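Local coordinates for protein membrane-anchored mycosin mycp1 (Mycobacterium smegmatis, PDB 4KB5) that cleaves the ESX-1 protein EspB as a membrane-anchored, subtilisin-like serine protease and may regulate ESX-1 type VII secretion and virulence, at residues A[45-50]-A[118-123]; A[183-186]-A[192-195]; A[326-331]-A[365-370]. All blocks are in the same frame, centred on the assembly; numbering follows the deposited sequence.

Contact 1. Residues A[45-50]-A[118-123]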
ATOM      1  N   TRP A  45     -10.927   1.768  16.872  1.00 30.98           N
ATOM      2  CA  TRP A  45      -9.769   1.408  17.704  1.00 33.87           C
ATOM      3  C   TRP A  45      -8.454   1.903  17.150  1.00 34.96           C
ATOM      4  O   TRP A  45      -7.585   2.340  17.913  1.00 35.77           O
ATOM      5  CB  TRP A  45      -9.737  -0.095  18.011  1.00 32.35           C
ATOM      6  CG  TRP A  45      -9.203  -1.003  16.920  1.00 34.42           C
ATOM      7  CD1 TRP A  45      -9.936  -1.753  15.998  1.00 36.15           C
ATOM      8  CD2 TRP A  45      -7.796  -1.327  16.636  1.00 35.98           C
ATOM      9  NE1 TRP A  45      -9.105  -2.473  15.175  1.00 35.47           N
ATOM     10  CE2 TRP A  45      -7.808  -2.264  15.504  1.00 35.63           C
ATOM     11  CE3 TRP A  45      -6.567  -0.939  17.183  1.00 36.05           C
ATOM     12  CZ2 TRP A  45      -6.634  -2.786  14.966  1.00 36.43           C
ATOM     13  CZ3 TRP A  45      -5.395  -1.464  16.624  1.00 36.58           C
ATOM     14  CH2 TRP A  45      -5.428  -2.375  15.550  1.00 35.01           C
ATOM     15  N   ALA A  46      -8.300   1.878  15.822  1.00 32.95           N
ATOM     16  CA  ALA A  46      -7.034   2.304  15.207  1.00 31.74           C
ATOM     17  C   ALA A  46      -6.760   3.786  15.461  1.00 31.42           C
ATOM     18  O   ALA A  46      -5.603   4.189  15.612  1.00 31.40           O
ATOM     19  CB  ALA A  46      -7.019   1.990  13.709  1.00 31.81           C
ATOM     20  N   ASN A  47      -7.823   4.591  15.515  1.00 30.17           N
ATOM     21  CA  ASN A  47      -7.696   6.014  15.815  1.00 31.14           C
ATOM     22  C   ASN A  47      -7.149   6.269  17.223  1.00 33.11           C
ATOM     23  O   ASN A  47      -6.348   7.187  17.423  1.00 32.61           O
ATOM     24  CB  ASN A  47      -9.034   6.734  15.659  1.00 32.15           C
ATOM     25  CG  ASN A  47      -9.451   6.912  14.200  1.00 33.86           C
ATOM     26  OD1 ASN A  47      -9.621   8.041  13.729  1.00 35.04           O
ATOM     27  ND2 ASN A  47      -9.615   5.800  13.481  1.00 29.89           N
ATOM     28  N   ASP A  48      -7.608   5.479  18.198  1.00 32.77           N
ATOM     29  CA  ASP A  48      -7.110   5.592  19.574  1.00 34.83           C
ATOM     30  C   ASP A  48      -5.678   5.047  19.648  1.00 32.76           C
ATOM     31  O   ASP A  48      -4.800   5.687  20.189  1.00 35.44           O
ATOM     32  CB  ASP A  48      -7.990   4.811  20.551  1.00 36.62           C
ATOM     33  CG  ASP A  48      -9.333   5.487  20.821  1.00 40.40           C
ATOM     34  OD1 ASP A  48      -9.437   6.731  20.727  1.00 41.52           O
ATOM     35  OD2 ASP A  48     -10.283   4.749  21.156  1.00 42.50           O
ATOM     36  N   TYR A  49      -5.470   3.859  19.099  1.00 32.29           N
ATOM     37  CA  TYR A  49      -4.167   3.202  19.100  1.00 35.23           C
ATOM     38  C   TYR A  49      -3.054   4.090  18.519  1.00 34.72           C
ATOM     39  O   TYR A  49      -1.970   4.199  19.097  1.00 34.02           O
ATOM     40  CB  TYR A  49      -4.273   1.900  18.323  1.00 37.05           C
ATOM     41  CG  TYR A  49      -3.068   1.011  18.437  1.00 42.65           C
ATOM     42  CD1 TYR A  49      -3.084  -0.102  19.275  1.00 43.98           C
ATOM     43  CD2 TYR A  49      -1.906   1.269  17.698  1.00 43.63           C
ATOM     44  CE1 TYR A  49      -1.980  -0.933  19.376  1.00 47.23           C
ATOM     45  CE2 TYR A  49      -0.793   0.448  17.804  1.00 45.57           C
ATOM     46  CZ  TYR A  49      -0.839  -0.648  18.642  1.00 46.63           C
ATOM     47  OH  TYR A  49       0.251  -1.472  18.748  1.00 52.54           O
ATOM     48  N   LEU A  50      -3.346   4.736  17.390  1.00 31.61           N
ATOM     49  CA  LEU A  50      -2.381   5.580  16.690  1.00 31.17           C
ATOM     50  C   LEU A  50      -2.416   7.033  17.135  1.00 32.40           C
ATOM     51  O   LEU A  50      -1.688   7.865  16.575  1.00 33.30           O
ATOM     52  CB  LEU A  50      -2.631   5.517  15.167  1.00 30.34           C
ATOM     53  CG  LEU A  50      -2.416   4.171  14.470  1.00 27.97           C
ATOM     54  CD1 LEU A  50      -2.978   4.229  13.053  1.00 29.10           C
ATOM     55  CD2 LEU A  50      -0.933   3.808  14.449  1.00 27.79           C
ATOM     56  N   GLY A 118     -17.702   8.970  14.873  1.00 34.67           N
ATOM     57  CA  GLY A 118     -16.334   9.157  15.326  1.00 34.65           C
ATOM     58  C   GLY A 118     -15.245   8.793  14.323  1.00 34.75           C
ATOM     59  O   GLY A 118     -14.072   8.728  14.707  1.00 34.42           O
ATOM     60  N   PHE A 119     -15.599   8.554  13.054  1.00 33.07           N
ATOM     61  CA  PHE A 119     -14.558   8.230  12.061  1.00 33.10           C
ATOM     62  C   PHE A 119     -13.904   9.474  11.488  1.00 32.67           C
ATOM     63  O   PHE A 119     -14.589  10.406  11.082  1.00 30.06           O
ATOM     64  CB  PHE A 119     -15.036   7.334  10.911  1.00 34.23           C
ATOM     65  CG  PHE A 119     -13.949   7.036   9.905  1.00 34.47           C
ATOM     66  CD1 PHE A 119     -13.681   7.925   8.851  1.00 34.95           C
ATOM     67  CD2 PHE A 119     -13.156   5.902  10.036  1.00 33.34           C
ATOM     68  CE1 PHE A 119     -12.653   7.669   7.945  1.00 34.77           C
ATOM     69  CE2 PHE A 119     -12.126   5.650   9.139  1.00 34.81           C
ATOM     70  CZ  PHE A 119     -11.881   6.527   8.088  1.00 33.66           C
ATOM     71  N   VAL A 120     -12.574   9.466  11.458  1.00 30.25           N
ATOM     72  CA  VAL A 120     -11.807  10.396  10.631  1.00 27.78           C
ATOM     73  C   VAL A 120     -10.568   9.665  10.068  1.00 30.38           C
ATOM     74  O   VAL A 120     -10.023   8.742  10.711  1.00 29.04           O
ATOM     75  CB  VAL A 120     -11.446  11.705  11.383  1.00 27.99           C
ATOM     76  CG1 VAL A 120     -10.523  11.445  12.583  1.00 27.79           C
ATOM     77  CG2 VAL A 120     -10.823  12.720  10.441  1.00 26.33           C
ATOM     78  N   GLY A 121     -10.152  10.059   8.865  1.00 29.78           N
ATOM     79  CA  GLY A 121      -8.931   9.547   8.264  1.00 29.70           C
ATOM     80  C   GLY A 121      -7.692  10.172   8.908  1.00 30.23           C
ATOM     81  O   GLY A 121      -7.787  11.164   9.648  1.00 28.75           O
ATOM     82  N   MET A 122      -6.528   9.599   8.611  1.00 28.84           N
ATOM     83  CA  MET A 122      -5.260  10.077   9.177  1.00 30.02           C
ATOM     84  C   MET A 122      -5.009  11.543   8.796  1.00 29.54           C
ATOM     85  O   MET A 122      -4.595  12.358   9.634  1.00 28.24           O
ATOM     86  CB  MET A 122      -4.117   9.155   8.712  1.00 32.25           C
ATOM     87  CG  MET A 122      -2.735   9.523   9.219  1.00 37.04           C
ATOM     88  SD  MET A 122      -2.440   9.082  10.947  1.00 41.97           S
ATOM     89  CE  MET A 122      -2.638   7.307  10.898  1.00 38.18           C
ATOM     90  N   ALA A 123      -5.290  11.880   7.536  1.00 29.19           N
ATOM     91  CA  ALA A 123      -4.968  13.193   6.985  1.00 28.54           C
ATOM     92  C   ALA A 123      -6.166  13.758   6.207  1.00 30.75           C
ATOM     93  O   ALA A 123      -6.184  13.710   4.967  1.00 29.59           O
ATOM     94  CB  ALA A 123      -3.727  13.102   6.103  1.00 27.39           C
TER
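Val-120 and Met-122, in the loop between helix 102-110 and strand 127-132, meet Asn-47 and Leu-50 on one flank of the short helix 45-49 and its C-terminal end. The loop comes in at Gly-118, whose carbonyl is bound by Arg-43, just ahead of the helix. At Val-120 the contact becomes close. The side chain of Asn-47 reaches the backbone carbonyl of Val-120, with 3.1 Å between Asn-47 OD1 and Val-120 O; were the amide turned over, its nitrogen would face the carbonyl and could donate to it. Beyond Gly-121 comes Met-122, whose CG stands anti to the backbone N. Bends at chi2 and chi3, both turned the same way (76° and 61°), carry its methyl back toward the helix, where CE sits 3.8 Å from CD1 of Leu-50, the two side chains crossing at about a right angle. Tyr-317 of helix 311-328 touches both of them, while Gln-56 binds the carbonyl of Met-122. The chemistry is therefore split: one end sets a buried amide against a backbone carbonyl, and the other is a plain apolar meeting of a thioether methyl and a leucine methyl, against helix 311-328, which carries the probable charge-relay Ser-312 near its start.

Contact 2. Residues A[183-186]-A[192-195]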
ATOM      1  N   ALA A 183       1.794  -8.335  -5.819  1.00 35.67           N
ATOM      2  CA  ALA A 183       1.881  -9.418  -6.808  1.00 35.80           C
ATOM      3  C   ALA A 183       2.852 -10.488  -6.319  1.00 35.12           C
ATOM      4  O   ALA A 183       4.024 -10.194  -6.071  1.00 35.94           O
ATOM      5  CB  ALA A 183       2.319  -8.859  -8.154  1.00 32.81           C
ATOM      6  N   CYS A 184       2.355 -11.716  -6.194  1.00 34.05           N
ATOM      7  CA  CYS A 184       3.086 -12.836  -5.602  1.00 35.68           C
ATOM      8  C   CYS A 184       3.397 -13.901  -6.640  1.00 35.36           C
ATOM      9  O   CYS A 184       2.544 -14.248  -7.449  1.00 34.88           O
ATOM     10  CB  CYS A 184       2.266 -13.485  -4.480  1.00 38.39           C
ATOM     11  SG  CYS A 184       1.963 -12.440  -3.035  1.00 45.67           S
ATOM     12  N   TYR A 185       4.622 -14.411  -6.613  1.00 34.20           N
ATOM     13  CA  TYR A 185       5.036 -15.495  -7.496  1.00 34.12           C
ATOM     14  C   TYR A 185       6.230 -16.262  -6.931  1.00 36.34           C
ATOM     15  O   TYR A 185       7.014 -15.721  -6.137  1.00 35.25           O
ATOM     16  CB  TYR A 185       5.308 -14.997  -8.924  1.00 33.66           C
ATOM     17  CG  TYR A 185       6.378 -13.935  -9.092  1.00 32.85           C
ATOM     18  CD1 TYR A 185       6.091 -12.587  -8.892  1.00 31.88           C
ATOM     19  CD2 TYR A 185       7.668 -14.277  -9.497  1.00 33.65           C
ATOM     20  CE1 TYR A 185       7.058 -11.608  -9.070  1.00 31.96           C
ATOM     21  CE2 TYR A 185       8.651 -13.307  -9.682  1.00 34.59           C
ATOM     22  CZ  TYR A 185       8.342 -11.971  -9.463  1.00 34.93           C
ATOM     23  OH  TYR A 185       9.303 -10.994  -9.643  1.00 34.41           O
ATOM     24  N   LYS A 186       6.342 -17.526  -7.335  1.00 35.39           N
ATOM     25  CA  LYS A 186       7.416 -18.400  -6.893  1.00 36.48           C
ATOM     26  C   LYS A 186       8.772 -17.907  -7.372  1.00 34.74           C
ATOM     27  O   LYS A 186       8.894 -17.348  -8.470  1.00 32.72           O
ATOM     28  CB  LYS A 186       7.176 -19.833  -7.381  1.00 38.55           C
ATOM     29  CG  LYS A 186       6.005 -20.503  -6.686  1.00 42.35           C
ATOM     30  CD  LYS A 186       5.802 -21.939  -7.140  0.66 45.81           C
ATOM     31  CE  LYS A 186       4.498 -22.483  -6.575  0.67 49.01           C
ATOM     32  NZ  LYS A 186       4.352 -23.949  -6.794  1.00 57.85           N
ATOM     33  N   ASP A 192       9.673 -10.689 -15.841  1.00 40.00           N
ATOM     34  CA  ASP A 192      10.398  -9.470 -16.161  1.00 42.98           C
ATOM     35  C   ASP A 192       9.704  -8.247 -15.525  1.00 43.01           C
ATOM     36  O   ASP A 192       8.684  -7.759 -16.032  1.00 43.27           O
ATOM     37  CB  ASP A 192      10.536  -9.318 -17.679  1.00 43.10           C
ATOM     38  CG  ASP A 192      11.345  -8.106 -18.078  1.00 46.61           C
ATOM     39  OD1 ASP A 192      11.736  -7.298 -17.194  1.00 45.80           O
ATOM     40  OD2 ASP A 192      11.585  -7.953 -19.297  1.00 49.08           O
ATOM     41  N   GLU A 193      10.284  -7.768 -14.424  1.00 38.79           N
ATOM     42  CA  GLU A 193       9.755  -6.665 -13.621  1.00 38.26           C
ATOM     43  C   GLU A 193      10.493  -5.381 -13.859  1.00 38.08           C
ATOM     44  O   GLU A 193      10.336  -4.438 -13.077  1.00 37.69           O
ATOM     45  CB  GLU A 193       9.964  -6.959 -12.138  1.00 38.91           C
ATOM     46  CG  GLU A 193       8.926  -7.811 -11.475  1.00 38.16           C
ATOM     47  CD  GLU A 193       8.958  -7.659  -9.964  1.00 37.00           C
ATOM     48  OE1 GLU A 193       8.623  -8.649  -9.275  1.00 34.37           O
ATOM     49  OE2 GLU A 193       9.325  -6.558  -9.475  1.00 34.41           O
ATOM     50  N   THR A 194      11.342  -5.341 -14.887  1.00 36.47           N
ATOM     51  CA  THR A 194      12.250  -4.213 -15.054  1.00 34.99           C
ATOM     52  C   THR A 194      11.522  -2.882 -15.226  1.00 34.95           C
ATOM     53  O   THR A 194      12.054  -1.837 -14.844  1.00 33.09           O
ATOM     54  CB  THR A 194      13.278  -4.418 -16.203  1.00 38.90           C
ATOM     55  OG1 THR A 194      12.593  -4.763 -17.407  1.00 42.33           O
ATOM     56  CG2 THR A 194      14.268  -5.530 -15.874  1.00 39.38           C
ATOM     57  N   SER A 195      10.319  -2.905 -15.805  1.00 33.02           N
ATOM     58  CA  SER A 195       9.587  -1.651 -15.992  1.00 33.64           C
ATOM     59  C   SER A 195       9.064  -1.131 -14.651  1.00 30.96           C
ATOM     60  O   SER A 195       9.030   0.080 -14.434  1.00 33.06           O
ATOM     61  CB  SER A 195       8.445  -1.780 -17.019  1.00 32.03           C
ATOM     62  OG  SER A 195       7.446  -2.664 -16.545  1.00 32.02           O
TER
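A very short hydrogen bond, 2.5 Å from OH of Tyr-185 to OE1 of Glu-193, is the one hydrogen bond between residues 183-186 and 192-195. The phenol and the carboxylate come at each other from opposite directions. OE1 lies in the plane of the tyrosine ring, at its edge, on the CE1 side: it is 3.4 Å from Tyr-185 CE1. The carboxylate itself is twisted steeply, its plane 73° from that of the ring. Beyond CG the Glu-193 chain runs extended, with chi2 at -161°, which pushes the carboxylate far enough out to meet the hydroxyl. Coordinate error may account for part of the shortness, but the hydroxyl is the donor and both residues are buried. The other oxygen, OE2, is hydrogen-bonded to Tyr-251 OH, Ser-247 OG and Trp-250 NE1, a set that would be expected to favour the ionised form of the acid and to stop it rotating.

In the subtilisin-like fold these residues belong to a beta-alpha-beta crossover, in which helix 194-206 links the neighbouring parallel strands 176-179 and 210-214. Strand 183-186 lies within that connection and pairs antiparallel with 244-247, so Ser-247 both bonds to the backbone of Ala-183 and holds Glu-193. Next to Tyr-185, Cys-184 is tied to Cys-222 by a disulfide.

Glu-193 occupies the N-cap position, but its carboxylate is turned to Tyr-185 and the OE2 partners. Asp-192 supports the helix start instead: its OD1 closes an Asx turn by accepting Thr-194 N at 3.1 Å, and takes Thr-194 OG1 at 2.7 Å through its syn lone pair.

Contact 3. Residues A[326-331]-A[365-370]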
ATOM      1  N   LYS A 326       4.745  15.146   5.415  1.00 32.30           N
ATOM      2  CA  LYS A 326       5.014  16.018   4.266  1.00 32.37           C
ATOM      3  C   LYS A 326       4.537  17.463   4.496  1.00 33.66           C
ATOM      4  O   LYS A 326       5.232  18.411   4.143  1.00 33.95           O
ATOM      5  CB  LYS A 326       4.408  15.412   2.995  1.00 33.10           C
ATOM      6  CG  LYS A 326       4.615  16.208   1.717  1.00 36.97           C
ATOM      7  CD  LYS A 326       6.087  16.393   1.385  1.00 40.82           C
ATOM      8  CE  LYS A 326       6.247  17.195   0.111  1.00 42.15           C
ATOM      9  NZ  LYS A 326       7.671  17.524  -0.146  1.00 47.25           N
ATOM     10  N   GLN A 327       3.358  17.633   5.090  1.00 33.53           N
ATOM     11  CA  GLN A 327       2.897  18.976   5.441  1.00 34.60           C
ATOM     12  C   GLN A 327       3.773  19.609   6.523  1.00 35.12           C
ATOM     13  O   GLN A 327       4.169  20.768   6.402  1.00 36.88           O
ATOM     14  CB  GLN A 327       1.427  18.993   5.888  1.00 34.10           C
ATOM     15  CG  GLN A 327       0.959  20.408   6.229  1.00 34.10           C
ATOM     16  CD  GLN A 327      -0.369  20.484   6.967  1.00 32.84           C
ATOM     17  OE1 GLN A 327      -0.859  21.576   7.230  1.00 37.69           O
ATOM     18  NE2 GLN A 327      -0.952  19.351   7.289  1.00 30.40           N
ATOM     19  N   ARG A 328       4.059  18.855   7.579  1.00 34.96           N
ATOM     20  CA  ARG A 328       4.813  19.401   8.700  1.00 36.67           C
ATOM     21  C   ARG A 328       6.268  19.708   8.340  1.00 38.51           C
ATOM     22  O   ARG A 328       6.785  20.763   8.723  1.00 38.21           O
ATOM     23  CB  ARG A 328       4.738  18.497   9.922  1.00 37.47           C
ATOM     24  CG  ARG A 328       5.321  19.151  11.169  1.00 41.22           C
ATOM     25  CD  ARG A 328       4.556  18.754  12.408  1.00 45.15           C
ATOM     26  NE  ARG A 328       5.188  19.255  13.625  1.00 49.35           N
ATOM     27  CZ  ARG A 328       4.874  20.395  14.235  1.00 50.06           C
ATOM     28  NH1 ARG A 328       3.932  21.193  13.750  1.00 52.55           N
ATOM     29  NH2 ARG A 328       5.515  20.735  15.336  1.00 51.98           N
ATOM     30  N   PHE A 329       6.919  18.797   7.611  1.00 37.34           N
ATOM     31  CA  PHE A 329       8.309  19.001   7.177  1.00 37.96           C
ATOM     32  C   PHE A 329       8.427  18.985   5.655  1.00 37.39           C
ATOM     33  O   PHE A 329       8.865  17.986   5.070  1.00 37.74           O
ATOM     34  CB  PHE A 329       9.229  17.951   7.787  1.00 35.44           C
ATOM     35  CG  PHE A 329       9.089  17.810   9.273  1.00 39.34           C
ATOM     36  CD1 PHE A 329       8.305  16.792   9.816  1.00 37.33           C
ATOM     37  CD2 PHE A 329       9.747  18.685  10.137  1.00 39.44           C
ATOM     38  CE1 PHE A 329       8.185  16.643  11.190  1.00 38.63           C
ATOM     39  CE2 PHE A 329       9.616  18.548  11.511  1.00 41.22           C
ATOM     40  CZ  PHE A 329       8.839  17.522  12.038  1.00 40.19           C
ATOM     41  N   PRO A 330       8.052  20.098   5.006  1.00 38.61           N
ATOM     42  CA  PRO A 330       7.915  20.067   3.548  1.00 40.30           C
ATOM     43  C   PRO A 330       9.239  19.981   2.774  1.00 43.19           C
ATOM     44  O   PRO A 330       9.214  19.754   1.565  1.00 43.11           O
ATOM     45  CB  PRO A 330       7.163  21.369   3.230  1.00 39.48           C
ATOM     46  CG  PRO A 330       7.430  22.269   4.384  1.00 37.55           C
ATOM     47  CD  PRO A 330       7.643  21.394   5.581  1.00 38.50           C
ATOM     48  N   ASP A 331      10.369  20.140   3.462  1.00 44.24           N
ATOM     49  CA  ASP A 331      11.682  20.079   2.813  1.00 46.05           C
ATOM     50  C   ASP A 331      12.230  18.658   2.724  1.00 42.54           C
ATOM     51  O   ASP A 331      13.179  18.404   1.991  1.00 42.28           O
ATOM     52  CB  ASP A 331      12.697  20.979   3.531  1.00 48.87           C
ATOM     53  CG  ASP A 331      12.455  22.466   3.285  1.00 55.47           C
ATOM     54  OD1 ASP A 331      11.792  22.834   2.288  1.00 60.46           O
ATOM     55  OD2 ASP A 331      12.937  23.284   4.098  1.00 61.52           O
ATOM     56  N   ALA A 365       4.998  10.664  17.453  1.00 30.29           N
ATOM     57  CA  ALA A 365       6.465  10.663  17.486  1.00 32.96           C
ATOM     58  C   ALA A 365       7.037  11.091  16.136  1.00 33.31           C
ATOM     59  O   ALA A 365       7.915  11.965  16.086  1.00 32.93           O
ATOM     60  CB  ALA A 365       6.993   9.300  17.892  1.00 31.43           C
ATOM     61  N   ALA A 366       6.516  10.506  15.048  1.00 31.51           N
ATOM     62  CA  ALA A 366       6.936  10.902  13.675  1.00 30.75           C
ATOM     63  C   ALA A 366       6.814  12.398  13.411  1.00 30.07           C
ATOM     64  O   ALA A 366       7.586  12.972  12.638  1.00 27.87           O
ATOM     65  CB  ALA A 366       6.177  10.116  12.613  1.00 28.02           C
ATOM     66  N   LEU A 367       5.845  13.032  14.055  1.00 29.91           N
ATOM     67  CA  LEU A 367       5.579  14.438  13.790  1.00 31.06           C
ATOM     68  C   LEU A 367       6.314  15.402  14.725  1.00 32.73           C
ATOM     69  O   LEU A 367       6.353  16.604  14.462  1.00 34.13           O
ATOM     70  CB  LEU A 367       4.064  14.700  13.810  1.00 31.15           C
ATOM     71  CG  LEU A 367       3.267  14.115  12.628  1.00 32.22           C
ATOM     72  CD1 LEU A 367       1.781  13.991  12.956  1.00 32.91           C
ATOM     73  CD2 LEU A 367       3.468  14.923  11.356  1.00 30.32           C
ATOM     74  N   THR A 368       6.901  14.881  15.802  1.00 34.78           N
ATOM     75  CA  THR A 368       7.472  15.740  16.860  1.00 37.69           C
ATOM     76  C   THR A 368       8.948  15.479  17.205  1.00 37.68           C
ATOM     77  O   THR A 368       9.643  16.412  17.578  1.00 38.45           O
ATOM     78  CB  THR A 368       6.643  15.683  18.174  1.00 37.22           C
ATOM     79  OG1 THR A 368       6.547  14.327  18.617  1.00 38.00           O
ATOM     80  CG2 THR A 368       5.243  16.229  17.979  1.00 36.35           C
ATOM     81  N   TRP A 369       9.427  14.238  17.097  1.00 39.27           N
ATOM     82  CA  TRP A 369      10.830  13.928  17.459  1.00 40.51           C
ATOM     83  C   TRP A 369      11.813  14.676  16.606  1.00 43.17           C
ATOM     84  O   TRP A 369      11.580  14.896  15.401  1.00 40.42           O
ATOM     85  CB  TRP A 369      11.142  12.437  17.360  1.00 41.13           C
ATOM     86  CG  TRP A 369      10.593  11.563  18.466  1.00 45.59           C
ATOM     87  CD1 TRP A 369       9.527  11.833  19.321  1.00 44.50           C
ATOM     88  CD2 TRP A 369      11.041  10.206  18.840  1.00 47.22           C
ATOM     89  NE1 TRP A 369       9.313  10.790  20.182  1.00 45.82           N
ATOM     90  CE2 TRP A 369      10.178   9.781  19.946  1.00 48.19           C
ATOM     91  CE3 TRP A 369      12.043   9.344  18.397  1.00 50.59           C
ATOM     92  CZ2 TRP A 369      10.325   8.543  20.564  1.00 51.52           C
ATOM     93  CZ3 TRP A 369      12.180   8.095  19.029  1.00 52.58           C
ATOM     94  CH2 TRP A 369      11.340   7.707  20.085  1.00 53.60           C
ATOM     95  N   GLU A 370      12.926  15.070  17.224  1.00 41.91           N
ATOM     96  CA  GLU A 370      14.035  15.668  16.498  1.00 43.58           C
ATOM     97  C   GLU A 370      15.087  14.591  16.285  1.00 45.00           C
ATOM     98  O   GLU A 370      15.620  14.013  17.246  1.00 42.85           O
ATOM     99  CB  GLU A 370      14.614  16.857  17.260  1.00 47.82           C
ATOM    100  CG  GLU A 370      15.132  17.973  16.367  0.88 50.76           C
ATOM    101  CD  GLU A 370      16.205  18.809  17.039  0.08 52.55           C
ATOM    102  OE1 GLU A 370      17.145  19.230  16.338  0.79 56.60           O
ATOM    103  OE2 GLU A 370      16.120  19.040  18.263  0.99 53.86           O
TER
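Arg-328 reaches from the end of helix 311-328 to helix 363-368 near its C-terminal part and gives its NE proton to Leu-367 O, at 3.0 Å. The bond is noticeably bent at the hydrogen (139°), although NE approaches the carbonyl fairly directly, with a C=O...N angle of 155° and a modest tilt out of the carbonyl plane. Leu-367 O in turn lies at the guanidinium edge, a little out of its plane. Behind the bond, the aliphatic part of the arginine runs obliquely past the leucine: CB and CD of Arg-328 are each 4.1 Å from CD2 of Leu-367. A bend at chi2, held at an unusual 145°, is what turns NE toward the carbonyl.

Phe-329 adds a second approach to the same oxygen, its CZ 3.6 Å from Leu-367 O, and its CE1 is 4.0 Å from Ala-366 O. One face of this ring is covered toward the rim by CG of Arg-328, 3.8 Å above its plane.

Further out, Arg-340 makes a cation-pi interaction with Phe-329 while its NH2 binds the carbonyls of Ala-366 and Trp-369. NH1 of Arg-328 has a weak bond to Phe-58 O. Leu-367 packs inward on Leu-324, and Ala-366 on Leu-321, both of helix 311-328. Where the chain leaves that helix at Phe-329, Lys-326 NZ ties down Pro-330 O at 3.2 Å.

Two arginines thus donate to carbonyls near the C-terminal end of a helix, where amide partners run out and the dipole is negative; their charges probably suit that end well, and the Phe-329 ring meets both, by the Arg-328 CG on one face and by the cation-pi contact with Arg-340.

Overall arrangement
The three contacts follow one another along the chain, each closing before the next opens, and all lie in the subtilisin-like catalytic domain. Contacts 1 and 3 are near each other, with centres about 19 Å apart and nearest atoms about 7 Å apart. Helix 311-328 connects them: Tyr-317 touches contact 1, Leu-324 touches residues of both, and contact 3 sits at its C-terminal end, far along from the probable catalytic Ser-312. Contact 2 is across the chain's centre, about 34 Å from each of the others between centres. Contacts 1 and 3 thus fasten helix 45-49, loop 118-123 and the C-terminal helix 363-368 around helix 311-328, while contact 2 fastens the connection leading into helix 194-206.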